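PDB 6ZTI: PlaB phospholipase from Legionella pneumophila, which acts as a virulence-associated phospholipase with an alpha/beta hydrolase domain, its activity being controlled by NAD(H)-mediated tetramerization. Local coordinates for residues A224-E238 with I446-Q460. Sequence-based numbering, arbitrary orientation.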
ATOM      1  N   ALA B 224      19.078  20.325  18.432  1.00  8.76           N
ATOM      2  CA  ALA B 224      18.023  20.079  19.398  1.00  3.62           C
ATOM      3  C   ALA B 224      17.730  18.595  19.554  1.00  7.02           C
ATOM      4  O   ALA B 224      17.310  18.164  20.632  1.00 11.85           O
ATOM      5  CB  ALA B 224      16.742  20.821  18.997  1.00  7.74           C
ATOM      6  N   ALA B 225      17.946  17.797  18.507  1.00  5.20           N
ATOM      7  CA  ALA B 225      17.714  16.364  18.625  1.00  5.14           C
ATOM      8  C   ALA B 225      18.838  15.623  19.336  1.00  7.27           C
ATOM      9  O   ALA B 225      18.694  14.419  19.583  1.00  7.12           O
ATOM     10  CB  ALA B 225      17.511  15.732  17.256  1.00  6.10           C
ATOM     11  N   THR B 226      19.948  16.290  19.669  1.00  6.79           N
ATOM     12  CA  THR B 226      20.989  15.627  20.448  1.00  6.82           C
ATOM     13  C   THR B 226      20.796  15.805  21.949  1.00  7.18           C
ATOM     14  O   THR B 226      21.300  14.992  22.732  1.00  6.75           O
ATOM     15  CB  THR B 226      22.394  16.144  20.098  1.00  5.74           C
ATOM     16  OG1 THR B 226      22.570  17.482  20.588  1.00  4.55           O
ATOM     17  CG2 THR B 226      22.666  16.116  18.615  1.00  6.21           C
ATOM     18  N   ASN B 227      20.087  16.848  22.358  1.00 11.35           N
ATOM     19  CA  ASN B 227      20.098  17.303  23.737  1.00  8.65           C
ATOM     20  C   ASN B 227      19.270  16.379  24.621  1.00 10.74           C
ATOM     21  O   ASN B 227      18.084  16.155  24.362  1.00 12.49           O
ATOM     22  CB  ASN B 227      19.555  18.725  23.804  1.00 10.15           C
ATOM     23  CG  ASN B 227      20.021  19.468  25.023  1.00  7.83           C
ATOM     24  OD1 ASN B 227      20.420  18.877  26.021  1.00 10.03           O
ATOM     25  ND2 ASN B 227      19.961  20.788  24.952  1.00  9.62           N
ATOM     26  N   MET B 228      19.881  15.874  25.688  1.00 11.14           N
ATOM     27  CA  MET B 228      19.134  15.077  26.656  1.00 12.96           C
ATOM     28  C   MET B 228      18.424  15.919  27.707  1.00  8.85           C
ATOM     29  O   MET B 228      17.826  15.353  28.626  1.00 12.75           O
ATOM     30  CB  MET B 228      20.070  14.078  27.328  1.00 11.65           C
ATOM     31  CG  MET B 228      20.486  12.984  26.390  1.00  8.17           C
ATOM     32  SD  MET B 228      19.120  11.952  25.848  1.00 11.22           S
ATOM     33  CE  MET B 228      18.563  11.312  27.432  1.00 13.52           C
ATOM     34  N   ASN B 229      18.488  17.242  27.603  1.00  9.11           N
ATOM     35  CA  ASN B 229      17.675  18.146  28.411  1.00  6.59           C
ATOM     36  C   ASN B 229      16.410  18.410  27.606  1.00  7.44           C
ATOM     37  O   ASN B 229      16.441  19.145  26.618  1.00 12.26           O
ATOM     38  CB  ASN B 229      18.419  19.449  28.713  1.00  7.36           C
ATOM     39  CG  ASN B 229      19.714  19.230  29.488  1.00  9.29           C
ATOM     40  OD1 ASN B 229      19.701  18.836  30.655  1.00 12.23           O
ATOM     41  ND2 ASN B 229      20.832  19.512  28.851  1.00 12.16           N
ATOM     42  N   TYR B 230      15.304  17.770  27.987  1.00  9.01           N
ATOM     43  CA  TYR B 230      14.043  17.955  27.281  1.00 13.00           C
ATOM     44  C   TYR B 230      12.896  17.765  28.264  1.00  8.32           C
ATOM     45  O   TYR B 230      13.072  17.236  29.364  1.00 10.83           O
ATOM     46  CB  TYR B 230      13.897  16.980  26.106  1.00  6.32           C
ATOM     47  CG  TYR B 230      14.066  15.519  26.491  1.00  9.33           C
ATOM     48  CD1 TYR B 230      15.324  14.945  26.522  1.00  9.96           C
ATOM     49  CD2 TYR B 230      12.976  14.712  26.813  1.00  9.71           C
ATOM     50  CE1 TYR B 230      15.507  13.629  26.864  1.00 11.41           C
ATOM     51  CE2 TYR B 230      13.157  13.367  27.152  1.00 14.20           C
ATOM     52  CZ  TYR B 230      14.437  12.844  27.178  1.00 11.34           C
ATOM     53  OH  TYR B 230      14.689  11.542  27.524  1.00 11.03           O
ATOM     54  N   SER B 231      11.705  18.157  27.830  1.00 13.31           N
ATOM     55  CA  SER B 231      10.495  18.026  28.626  1.00 13.74           C
ATOM     56  C   SER B 231       9.463  17.204  27.878  1.00 15.80           C
ATOM     57  O   SER B 231       9.447  17.172  26.646  1.00 12.40           O
ATOM     58  CB  SER B 231       9.904  19.378  28.950  1.00 10.93           C
ATOM     59  OG  SER B 231      10.723  20.073  29.882  1.00 20.71           O
ATOM     60  N   LEU B 232       8.599  16.545  28.643  1.00 12.31           N
ATOM     61  CA  LEU B 232       7.401  15.893  28.139  1.00 12.94           C
ATOM     62  C   LEU B 232       6.200  16.643  28.704  1.00 12.69           C
ATOM     63  O   LEU B 232       6.023  16.700  29.925  1.00 14.80           O
ATOM     64  CB  LEU B 232       7.364  14.420  28.542  1.00 13.71           C
ATOM     65  CG  LEU B 232       6.028  13.709  28.348  1.00 18.31           C
ATOM     66  CD1 LEU B 232       5.597  13.766  26.905  1.00 15.41           C
ATOM     67  CD2 LEU B 232       6.118  12.266  28.815  1.00 32.70           C
ATOM     68  N   LEU B 233       5.394  17.226  27.820  1.00 10.97           N
ATOM     69  CA  LEU B 233       4.195  17.970  28.182  1.00 11.90           C
ATOM     70  C   LEU B 233       3.001  17.108  27.827  1.00 11.24           C
ATOM     71  O   LEU B 233       2.838  16.713  26.664  1.00  9.10           O
ATOM     72  CB  LEU B 233       4.135  19.307  27.452  1.00  8.28           C
ATOM     73  CG  LEU B 233       2.823  20.107  27.471  1.00 11.51           C
ATOM     74  CD1 LEU B 233       2.516  20.675  28.844  1.00 15.55           C
ATOM     75  CD2 LEU B 233       2.914  21.227  26.478  1.00 14.64           C
ATOM     76  N   LYS B 234       2.190  16.794  28.832  1.00  7.46           N
ATOM     77  CA  LYS B 234       0.955  16.048  28.641  1.00 11.87           C
ATOM     78  C   LYS B 234      -0.221  17.011  28.736  1.00 12.59           C
ATOM     79  O   LYS B 234      -0.386  17.702  29.751  1.00 11.02           O
ATOM     80  CB  LYS B 234       0.807  14.944  29.683  1.00 15.76           C
ATOM     81  CG  LYS B 234       1.817  13.830  29.592  1.00 17.08           C
ATOM     82  CD  LYS B 234       1.500  12.769  30.649  1.00 29.87           C
ATOM     83  CE  LYS B 234       2.545  11.665  30.698  1.00 39.64           C
ATOM     84  NZ  LYS B 234       2.539  10.825  29.466  1.00 42.21           N
ATOM     85  N   LEU B 235      -1.032  17.044  27.680  1.00  8.54           N
ATOM     86  CA  LEU B 235      -2.255  17.840  27.605  1.00 12.26           C
ATOM     87  C   LEU B 235      -3.422  16.880  27.453  1.00 15.88           C
ATOM     88  O   LEU B 235      -3.560  16.227  26.410  1.00 10.78           O
ATOM     89  CB  LEU B 235      -2.232  18.814  26.432  1.00 10.92           C
ATOM     90  CG  LEU B 235      -1.019  19.725  26.304  1.00 19.04           C
ATOM     91  CD1 LEU B 235      -1.160  20.576  25.046  1.00 19.32           C
ATOM     92  CD2 LEU B 235      -0.870  20.586  27.550  1.00 11.39           C
ATOM     93  N   HIS B 236      -4.272  16.821  28.477  1.00 14.02           N
ATOM     94  CA  HIS B 236      -5.381  15.884  28.534  1.00 14.19           C
ATOM     95  C   HIS B 236      -6.683  16.656  28.542  1.00 16.65           C
ATOM     96  O   HIS B 236      -6.874  17.556  29.367  1.00 13.42           O
ATOM     97  CB  HIS B 236      -5.282  14.988  29.766  1.00 17.59           C
ATOM     98  CG  HIS B 236      -4.222  13.941  29.653  1.00 31.41           C
ATOM     99  ND1 HIS B 236      -4.102  12.901  30.551  1.00 40.53           N
ATOM    100  CD2 HIS B 236      -3.231  13.773  28.744  1.00 25.80           C
ATOM    101  CE1 HIS B 236      -3.082  12.137  30.197  1.00 36.28           C
ATOM    102  NE2 HIS B 236      -2.540  12.642  29.101  1.00 32.46           N
ATOM    103  N   GLN B 237      -7.571  16.285  27.630  1.00 12.96           N
ATOM    104  CA  GLN B 237      -8.832  16.978  27.450  1.00 15.60           C
ATOM    105  C   GLN B 237      -9.839  16.481  28.470  1.00 16.98           C
ATOM    106  O   GLN B 237      -9.964  15.276  28.710  1.00 22.14           O
ATOM    107  CB  GLN B 237      -9.363  16.750  26.037  1.00 13.85           C
ATOM    108  CG  GLN B 237     -10.614  17.532  25.691  1.00 11.70           C
ATOM    109  CD  GLN B 237     -10.985  17.369  24.233  1.00 12.30           C
ATOM    110  OE1 GLN B 237     -11.186  16.252  23.752  1.00 11.71           O
ATOM    111  NE2 GLN B 237     -11.067  18.479  23.521  1.00 12.50           N
ATOM    112  N   GLU B 238     -10.555  17.419  29.066  1.00 19.06           N
ATOM    113  CA  GLU B 238     -11.622  17.122  30.005  1.00 25.70           C
ATOM    114  C   GLU B 238     -12.859  17.900  29.583  1.00 33.51           C
ATOM    115  O   GLU B 238     -12.779  18.842  28.790  1.00 33.70           O
ATOM    116  CB  GLU B 238     -11.211  17.490  31.435  1.00 29.75           C
ATOM    117  CG  GLU B 238     -11.587  16.446  32.473  1.00 46.73           C
ATOM    118  CD  GLU B 238     -10.762  15.184  32.352  1.00 44.48           C
ATOM    119  OE1 GLU B 238     -11.365  14.098  32.252  1.00 44.27           O
ATOM    120  OE2 GLU B 238      -9.513  15.280  32.349  1.00 43.88           O
ATOM    121  N   ILE B 446       7.235  26.164  27.070  1.00 14.51           N
ATOM    122  CA  ILE B 446       7.385  24.828  26.511  1.00 17.97           C
ATOM    123  C   ILE B 446       8.490  24.719  25.464  1.00 19.25           C
ATOM    124  O   ILE B 446       8.877  23.593  25.108  1.00 18.03           O
ATOM    125  CB  ILE B 446       6.050  24.368  25.900  1.00 21.82           C
ATOM    126  CG1 ILE B 446       5.715  25.177  24.645  1.00 30.72           C
ATOM    127  CG2 ILE B 446       4.930  24.520  26.921  1.00 39.93           C
ATOM    128  CD1 ILE B 446       4.428  24.751  23.990  1.00 37.30           C
ATOM    129  N   LEU B 447       8.998  25.840  24.952  1.00 10.93           N
ATOM    130  CA  LEU B 447      10.069  25.858  23.968  1.00 12.13           C
ATOM    131  C   LEU B 447      11.335  26.424  24.584  1.00 17.02           C
ATOM    132  O   LEU B 447      11.293  27.433  25.296  1.00 17.54           O
ATOM    133  CB  LEU B 447       9.735  26.719  22.750  1.00 13.78           C
ATOM    134  CG  LEU B 447       8.582  26.325  21.861  1.00 15.47           C
ATOM    135  CD1 LEU B 447       8.511  27.336  20.742  1.00 15.35           C
ATOM    136  CD2 LEU B 447       8.758  24.922  21.332  1.00 10.20           C
ATOM    137  N   HIS B 448      12.459  25.785  24.276  1.00 10.66           N
ATOM    138  CA  HIS B 448      13.771  26.253  24.660  1.00  9.86           C
ATOM    139  C   HIS B 448      14.692  26.099  23.461  1.00  8.91           C
ATOM    140  O   HIS B 448      14.551  25.137  22.689  1.00  7.23           O
ATOM    141  CB  HIS B 448      14.341  25.467  25.837  1.00 11.37           C
ATOM    142  CG  HIS B 448      13.470  25.488  27.046  1.00 14.50           C
ATOM    143  ND1 HIS B 448      13.546  26.482  27.995  1.00 16.88           N
ATOM    144  CD2 HIS B 448      12.498  24.642  27.458  1.00 18.58           C
ATOM    145  CE1 HIS B 448      12.658  26.250  28.944  1.00 21.50           C
ATOM    146  NE2 HIS B 448      12.012  25.135  28.645  1.00 23.68           N
ATOM    147  N   PRO B 449      15.631  27.016  23.277  1.00  7.45           N
ATOM    148  CA  PRO B 449      16.591  26.850  22.190  1.00  7.31           C
ATOM    149  C   PRO B 449      17.430  25.606  22.406  1.00 10.02           C
ATOM    150  O   PRO B 449      17.759  25.252  23.535  1.00  7.87           O
ATOM    151  CB  PRO B 449      17.429  28.128  22.255  1.00 10.98           C
ATOM    152  CG  PRO B 449      17.291  28.598  23.697  1.00  9.75           C
ATOM    153  CD  PRO B 449      15.903  28.219  24.088  1.00 13.94           C
ATOM    154  N   ASN B 450      17.760  24.940  21.304  1.00  7.17           N
ATOM    155  CA  ASN B 450      18.555  23.718  21.302  1.00  9.81           C
ATOM    156  C   ASN B 450      17.890  22.565  22.051  1.00  8.44           C
ATOM    157  O   ASN B 450      18.581  21.640  22.467  1.00  8.08           O
ATOM    158  CB  ASN B 450      19.954  23.940  21.889  1.00  7.84           C
ATOM    159  CG  ASN B 450      20.689  25.056  21.207  1.00  7.63           C
ATOM    160  OD1 ASN B 450      20.637  25.199  19.983  1.00  7.25           O
ATOM    161  ND2 ASN B 450      21.326  25.895  21.997  1.00 10.76           N
ATOM    162  N   GLU B 451      16.565  22.588  22.229  1.00  9.49           N
ATOM    163  CA  GLU B 451      15.867  21.505  22.914  1.00  7.73           C
ATOM    164  C   GLU B 451      14.707  20.971  22.080  1.00  9.03           C
ATOM    165  O   GLU B 451      14.070  21.700  21.312  1.00  7.00           O
ATOM    166  CB  GLU B 451      15.330  21.936  24.291  1.00  8.06           C
ATOM    167  CG  GLU B 451      16.416  22.210  25.312  1.00 12.00           C
ATOM    168  CD  GLU B 451      15.880  22.308  26.728  1.00 20.85           C
ATOM    169  OE1 GLU B 451      14.679  22.021  26.952  1.00 16.30           O
ATOM    170  OE2 GLU B 451      16.665  22.672  27.629  1.00 18.82           O
ATOM    171  N   THR B 452      14.473  19.667  22.238  1.00  7.56           N
ATOM    172  CA  THR B 452      13.261  18.983  21.814  1.00  8.31           C
ATOM    173  C   THR B 452      12.257  19.016  22.969  1.00  7.70           C
ATOM    174  O   THR B 452      12.643  18.920  24.131  1.00  9.87           O
ATOM    175  CB  THR B 452      13.582  17.523  21.435  1.00 10.24           C
ATOM    176  OG1 THR B 452      14.427  17.486  20.280  1.00 11.03           O
ATOM    177  CG2 THR B 452      12.337  16.742  21.115  1.00  8.49           C
ATOM    178  N   VAL B 453      10.969  19.176  22.655  1.00  9.03           N
ATOM    179  CA  VAL B 453       9.901  18.985  23.638  1.00  7.47           C
ATOM    180  C   VAL B 453       8.929  17.948  23.086  1.00 11.29           C
ATOM    181  O   VAL B 453       8.515  18.033  21.922  1.00 10.50           O
ATOM    182  CB  VAL B 453       9.180  20.302  23.991  1.00 13.69           C
ATOM    183  CG1 VAL B 453       8.528  20.937  22.764  1.00 13.76           C
ATOM    184  CG2 VAL B 453       8.129  20.076  25.072  1.00  8.72           C
ATOM    185  N   MET B 454       8.591  16.957  23.914  1.00  7.63           N
ATOM    186  CA  MET B 454       7.602  15.947  23.556  1.00  7.56           C
ATOM    187  C   MET B 454       6.238  16.386  24.072  1.00  8.26           C
ATOM    188  O   MET B 454       6.094  16.732  25.242  1.00  7.94           O
ATOM    189  CB  MET B 454       7.992  14.594  24.139  1.00  8.42           C
ATOM    190  CG  MET B 454       9.397  14.133  23.685  1.00  8.08           C
ATOM    191  SD  MET B 454      10.108  12.896  24.775  1.00 13.73           S
ATOM    192  CE  MET B 454       8.996  11.539  24.512  1.00 11.19           C
ATOM    193  N   VAL B 455       5.251  16.406  23.190  1.00  9.72           N
ATOM    194  CA  VAL B 455       3.925  16.921  23.507  1.00  9.56           C
ATOM    195  C   VAL B 455       2.939  15.794  23.251  1.00  7.31           C
ATOM    196  O   VAL B 455       2.667  15.444  22.099  1.00  8.68           O
ATOM    197  CB  VAL B 455       3.572  18.164  22.682  1.00 10.08           C
ATOM    198  CG1 VAL B 455       2.199  18.724  23.100  1.00 14.71           C
ATOM    199  CG2 VAL B 455       4.651  19.246  22.834  1.00  8.84           C
ATOM    200  N   GLU B 456       2.402  15.225  24.317  1.00  7.59           N
ATOM    201  CA  GLU B 456       1.390  14.186  24.197  1.00 10.72           C
ATOM    202  C   GLU B 456       0.026  14.826  24.414  1.00  9.03           C
ATOM    203  O   GLU B 456      -0.254  15.337  25.499  1.00 13.91           O
ATOM    204  CB  GLU B 456       1.624  13.062  25.205  1.00 17.33           C
ATOM    205  CG  GLU B 456       0.594  11.956  25.113  1.00 14.03           C
ATOM    206  CD  GLU B 456       0.844  10.842  26.109  1.00 23.34           C
ATOM    207  OE1 GLU B 456       1.704   9.982  25.838  1.00 22.25           O
ATOM    208  OE2 GLU B 456       0.184  10.838  27.169  1.00 30.19           O
ATOM    209  N   ILE B 457      -0.822  14.795  23.393  1.00  9.60           N
ATOM    210  CA  ILE B 457      -2.165  15.362  23.489  1.00 11.22           C
ATOM    211  C   ILE B 457      -3.164  14.210  23.471  1.00  9.87           C
ATOM    212  O   ILE B 457      -3.221  13.442  22.500  1.00 12.82           O
ATOM    213  CB  ILE B 457      -2.438  16.368  22.362  1.00 16.39           C
ATOM    214  CG1 ILE B 457      -1.440  17.536  22.427  1.00  9.07           C
ATOM    215  CG2 ILE B 457      -3.875  16.873  22.464  1.00 12.47           C
ATOM    216  CD1 ILE B 457      -1.272  18.248  21.161  1.00 22.41           C
ATOM    217  N   MET B 458      -3.933  14.071  24.550  1.00 12.34           N
ATOM    218  CA  MET B 458      -4.961  13.040  24.664  1.00 17.88           C
ATOM    219  C   MET B 458      -6.340  13.695  24.605  1.00 15.12           C
ATOM    220  O   MET B 458      -6.721  14.438  25.519  1.00 11.96           O
ATOM    221  CB  MET B 458      -4.807  12.251  25.962  1.00 12.04           C
ATOM    222  CG  MET B 458      -5.798  11.083  26.067  1.00 17.45           C
ATOM    223  SD  MET B 458      -5.993  10.413  27.721  1.00 25.45           S
ATOM    224  CE  MET B 458      -4.567   9.341  27.822  1.00 38.19           C
ATOM    225  N   LEU B 459      -7.097  13.388  23.552  1.00 10.67           N
ATOM    226  CA  LEU B 459      -8.463  13.869  23.386  1.00  8.48           C
ATOM    227  C   LEU B 459      -9.466  12.864  23.934  1.00 15.51           C
ATOM    228  O   LEU B 459      -9.196  11.662  23.999  1.00 16.33           O
ATOM    229  CB  LEU B 459      -8.765  14.123  21.906  1.00  8.53           C
ATOM    230  CG  LEU B 459      -7.846  15.078  21.141  1.00 16.57           C
ATOM    231  CD1 LEU B 459      -8.393  15.337  19.770  1.00 21.92           C
ATOM    232  CD2 LEU B 459      -7.693  16.381  21.892  1.00 11.70           C
ATOM    233  N   GLN B 460     -10.637  13.370  24.320  1.00 11.26           N
ATOM    234  CA  GLN B 460     -11.728  12.517  24.772  1.00 15.18           C
ATOM    235  C   GLN B 460     -12.500  12.015  23.559  1.00 11.53           C
ATOM    236  O   GLN B 460     -12.901  12.802  22.696  1.00 12.45           O
ATOM    237  CB  GLN B 460     -12.674  13.274  25.701  1.00 11.73           C
ATOM    238  CG  GLN B 460     -12.146  13.516  27.102  1.00 18.18           C
ATOM    239  CD  GLN B 460     -13.151  14.239  27.971  1.00 37.52           C
ATOM    240  OE1 GLN B 460     -13.868  15.126  27.503  1.00 40.73           O
ATOM    241  NE2 GLN B 460     -13.218  13.859  29.241  1.00 42.91           N
TER
HETATM  242  O   HOH W   1      16.180  18.372  23.852  1.00 10.95           O
HETATM  243  O   HOH W   2      19.264  22.729  27.212  1.00 13.64           O
HETATM  244  O   HOH W   3      12.474  20.808  26.035  1.00 12.20           O
HETATM  245  O   HOH W   4      10.379  22.990  29.859  1.00 24.87           O
HETATM  246  O   HOH W   5     -13.233  15.386  22.465  1.00 19.95           O
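Met458 sets its sulfur almost squarely over the centre of the His236 imidazole, SD lying 4.2 Å from the ring centroid and 7° off the normal. The same ring turns an edge to Glu456, whose carboxylate is nearly coplanar with it; His236 NE2 to Glu456 OE2 is 3.8 Å, and this buried nitrogen has no hydrogen-bond partner. Lys234 runs alongside Glu456 and bends at its last torsion (chi4 -68°), bringing Lys234 NZ to 3.3 Å from Glu456 OE2, a salt bridge whose hydrogen bond is weak, while Arg346 pairs with OE1. On the opposite face Leu235 CD1 packs 4.0 Å from Ile457 CG1, and Leu233 CD2 meets Ile446 CG2. Six backbone bonds, from Met454 N to Ser231 O through Gln237 N to Met458 O, join the strands. Beyond them Gln237, fully extended, offers an in-plane lone pair of OE1 to Gln460 N at 3.0 Å, its NE2 bonding Arg432 O. At the other end Asn227 ND2 donates to Asn450 O (3.0 Å), its OD1 closes an Asx turn, and one water bridges Glu451 OE1 and Thr452 O; Glu451 OE2 salt-bridges Arg252. Strands 231-238 and 452-459, 19° apart, thus form a parallel pair within a mixed beta-sheet, strand 231-238 also pairing antiparallel with 245-252.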